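Local coordinates for protein TRAP dicarboxylate transporter-DctP subunit (Marinobacter aquaeolei, PDB 4PFI) that probably captures a small organic acid in the periplasm, as the solute-binding subunit of a TRAP transporter, at residues Gln150-Val155 / Asp254-Leu259. Numbering follows the deposited sequence.
Sequences QLLGFV and DWFAGL
Gln150 lays its aliphatic shank over one face of the Phe256 ring, while Leu152, two residues further along the strand, reaches the same ring with a methyl group. The bond from CA to CB of Gln150 points toward the short helix, and CG, anti to the backbone N (chi1 -180°), is thereby set over the phenyl group. There CG makes a CH-pi contact, 3.7 Å from the ring centroid and displaced toward the rim, with Phe256 CD2 3.3 Å from Gln150 CG. A bend at chi2 (64°) brings the amide round to the next residue's carbonyl. Gln150 CD stays close to the ring, 3.5 Å from Phe256 CD2, and the amide plane is tilted 38° from that of the phenyl. Gln150 OE1 lies 3.4 Å from Phe256 CD2, whereas NE2 swings away to donate a nearly straight hydrogen bond to Leu151 O (3.3 Å), approaching from above the carbonyl plane.

In this solute-binding protein of family 7, strand 149-164 pairs antiparallel with strand 244-252, through backbone bonds such as that of Gln150 with Ala251. That partner strand leads directly into helix 253-257, and Phe256, on that helix, meets residues of the neighbouring strand 149-164. Leu152 CD2 approaches Phe256 CE1 obliquely at 3.6 Å. Further round the aromatic side chain lie Leu267 and Glu268 of helix 263-296, and Arg264 makes a cation-pi contact with it. An alanine in place of Gln150 would probably lose the CH-pi contact over the phenyl face and leave Leu151 O without this side-chain donor. Phe256 thus lies between Gln150 and helix 263-296, touching both.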
loop_
_atom_site.group_PDB
_atom_site.type_symbol
_atom_site.label_atom_id
_atom_site.label_comp_id
_atom_site.label_asym_id
_atom_site.label_seq_id
_atom_site.Cartn_x
_atom_site.Cartn_y
_atom_site.Cartn_z
ATOM N N GLN A 150 2.838 -15.806 7.753
ATOM C CA GLN A 150 2.986 -15.151 9.042
ATOM C C GLN A 150 3.021 -13.628 8.840
ATOM O O GLN A 150 3.969 -13.102 8.264
ATOM C CB GLN A 150 4.256 -15.635 9.757
ATOM C CG GLN A 150 4.468 -14.999 11.114
ATOM C CD GLN A 150 3.369 -15.346 12.110
ATOM O OE1 GLN A 150 3.190 -16.509 12.466
ATOM N NE2 GLN A 150 2.631 -14.333 12.566
ATOM N N LEU A 151 1.977 -12.937 9.304
ATOM C CA LEU A 151 1.922 -11.466 9.259
ATOM C C LEU A 151 2.791 -10.892 10.367
ATOM O O LEU A 151 2.624 -11.253 11.522
ATOM C CB LEU A 151 0.483 -10.962 9.429
ATOM C CG LEU A 151 0.353 -9.447 9.632
ATOM C CD1 LEU A 151 0.629 -8.685 8.337
ATOM C CD2 LEU A 151 -1.008 -9.070 10.209
ATOM N N LEU A 152 3.717 -10.000 10.012
ATOM C CA LEU A 152 4.625 -9.386 10.983
ATOM C C LEU A 152 4.279 -7.922 11.246
ATOM O O LEU A 152 4.641 -7.373 12.282
ATOM C CB LEU A 152 6.074 -9.494 10.502
ATOM C CG LEU A 152 6.571 -10.926 10.256
ATOM C CD1 LEU A 152 8.025 -10.941 9.771
ATOM C CD2 LEU A 152 6.408 -11.773 11.521
ATOM N N GLY A 153 3.597 -7.276 10.303
ATOM C CA GLY A 153 3.277 -5.869 10.460
ATOM C C GLY A 153 2.867 -5.163 9.184
ATOM O O GLY A 153 2.847 -5.745 8.096
ATOM N N PHE A 154 2.542 -3.884 9.334
ATOM C CA PHE A 154 2.134 -3.048 8.223
ATOM C C PHE A 154 3.105 -1.877 8.043
ATOM O O PHE A 154 3.631 -1.349 9.022
ATOM C CB PHE A 154 0.702 -2.547 8.460
ATOM C CG PHE A 154 -0.324 -3.661 8.515
ATOM C CD1 PHE A 154 -0.527 -4.483 7.422
ATOM C CD2 PHE A 154 -1.054 -3.916 9.682
ATOM C CE1 PHE A 154 -1.447 -5.516 7.477
ATOM C CE2 PHE A 154 -1.985 -4.958 9.733
ATOM C CZ PHE A 154 -2.181 -5.754 8.637
ATOM N N VAL A 155 3.342 -1.486 6.792
ATOM C CA VAL A 155 4.198 -0.352 6.472
ATOM C C VAL A 155 3.540 0.647 5.500
ATOM O O VAL A 155 3.050 0.255 4.446
ATOM C CB VAL A 155 5.508 -0.837 5.849
ATOM C CG1 VAL A 155 6.416 0.346 5.569
ATOM C CG2 VAL A 155 6.186 -1.865 6.779
ATOM N N ASP A 254 6.420 -21.504 8.787
ATOM C CA ASP A 254 7.172 -22.496 9.551
ATOM C C ASP A 254 8.560 -21.982 9.904
ATOM O O ASP A 254 9.059 -22.233 10.999
ATOM C CB ASP A 254 7.280 -23.805 8.765
ATOM C CG ASP A 254 5.933 -24.509 8.605
ATOM O OD1 ASP A 254 5.152 -24.545 9.583
ATOM O OD2 ASP A 254 5.658 -25.026 7.499
ATOM N N TRP A 255 9.178 -21.256 8.977
ATOM C CA TRP A 255 10.467 -20.636 9.241
ATOM C C TRP A 255 10.360 -19.718 10.453
ATOM O O TRP A 255 11.212 -19.732 11.340
ATOM C CB TRP A 255 10.927 -19.849 8.023
ATOM C CG TRP A 255 12.118 -18.976 8.296
ATOM C CD1 TRP A 255 13.429 -19.358 8.337
ATOM C CD2 TRP A 255 12.104 -17.568 8.565
ATOM N NE1 TRP A 255 14.228 -18.280 8.616
ATOM C CE2 TRP A 255 13.440 -17.167 8.759
ATOM C CE3 TRP A 255 11.090 -16.610 8.665
ATOM C CZ2 TRP A 255 13.791 -15.849 9.045
ATOM C CZ3 TRP A 255 11.440 -15.300 8.949
ATOM C CH2 TRP A 255 12.779 -14.933 9.138
ATOM N N PHE A 256 9.297 -18.926 10.490
ATOM C CA PHE A 256 9.066 -18.035 11.615
ATOM C C PHE A 256 8.960 -18.830 12.913
ATOM O O PHE A 256 9.625 -18.528 13.902
ATOM C CB PHE A 256 7.786 -17.231 11.407
ATOM C CG PHE A 256 7.524 -16.229 12.488
ATOM C CD1 PHE A 256 8.333 -15.115 12.627
ATOM C CD2 PHE A 256 6.475 -16.396 13.364
ATOM C CE1 PHE A 256 8.093 -14.186 13.625
ATOM C CE2 PHE A 256 6.232 -15.470 14.371
ATOM C CZ PHE A 256 7.038 -14.365 14.498
ATOM N N ALA A 257 8.098 -19.840 12.897
ATOM C CA ALA A 257 7.824 -20.649 14.074
ATOM C C ALA A 257 9.062 -21.448 14.481
ATOM O O ALA A 257 9.271 -21.713 15.659
ATOM C CB ALA A 257 6.652 -21.579 13.802
ATOM N N GLY A 258 9.878 -21.815 13.495
ATOM C CA GLY A 258 11.120 -22.537 13.719
ATOM C C GLY A 258 12.292 -21.583 13.838
ATOM O O GLY A 258 13.241 -21.631 13.049
ATOM N N LEU A 259 12.193 -20.693 14.819
ATOM C CA LEU A 259 13.204 -19.681 15.081
ATOM C C LEU A 259 13.431 -19.595 16.578
ATOM O O LEU A 259 12.478 -19.663 17.352
ATOM C CB LEU A 259 12.753 -18.299 14.580
ATOM C CG LEU A 259 13.193 -17.810 13.200
ATOM C CD1 LEU A 259 12.794 -16.353 13.042
ATOM C CD2 LEU A 259 14.687 -17.970 12.983
#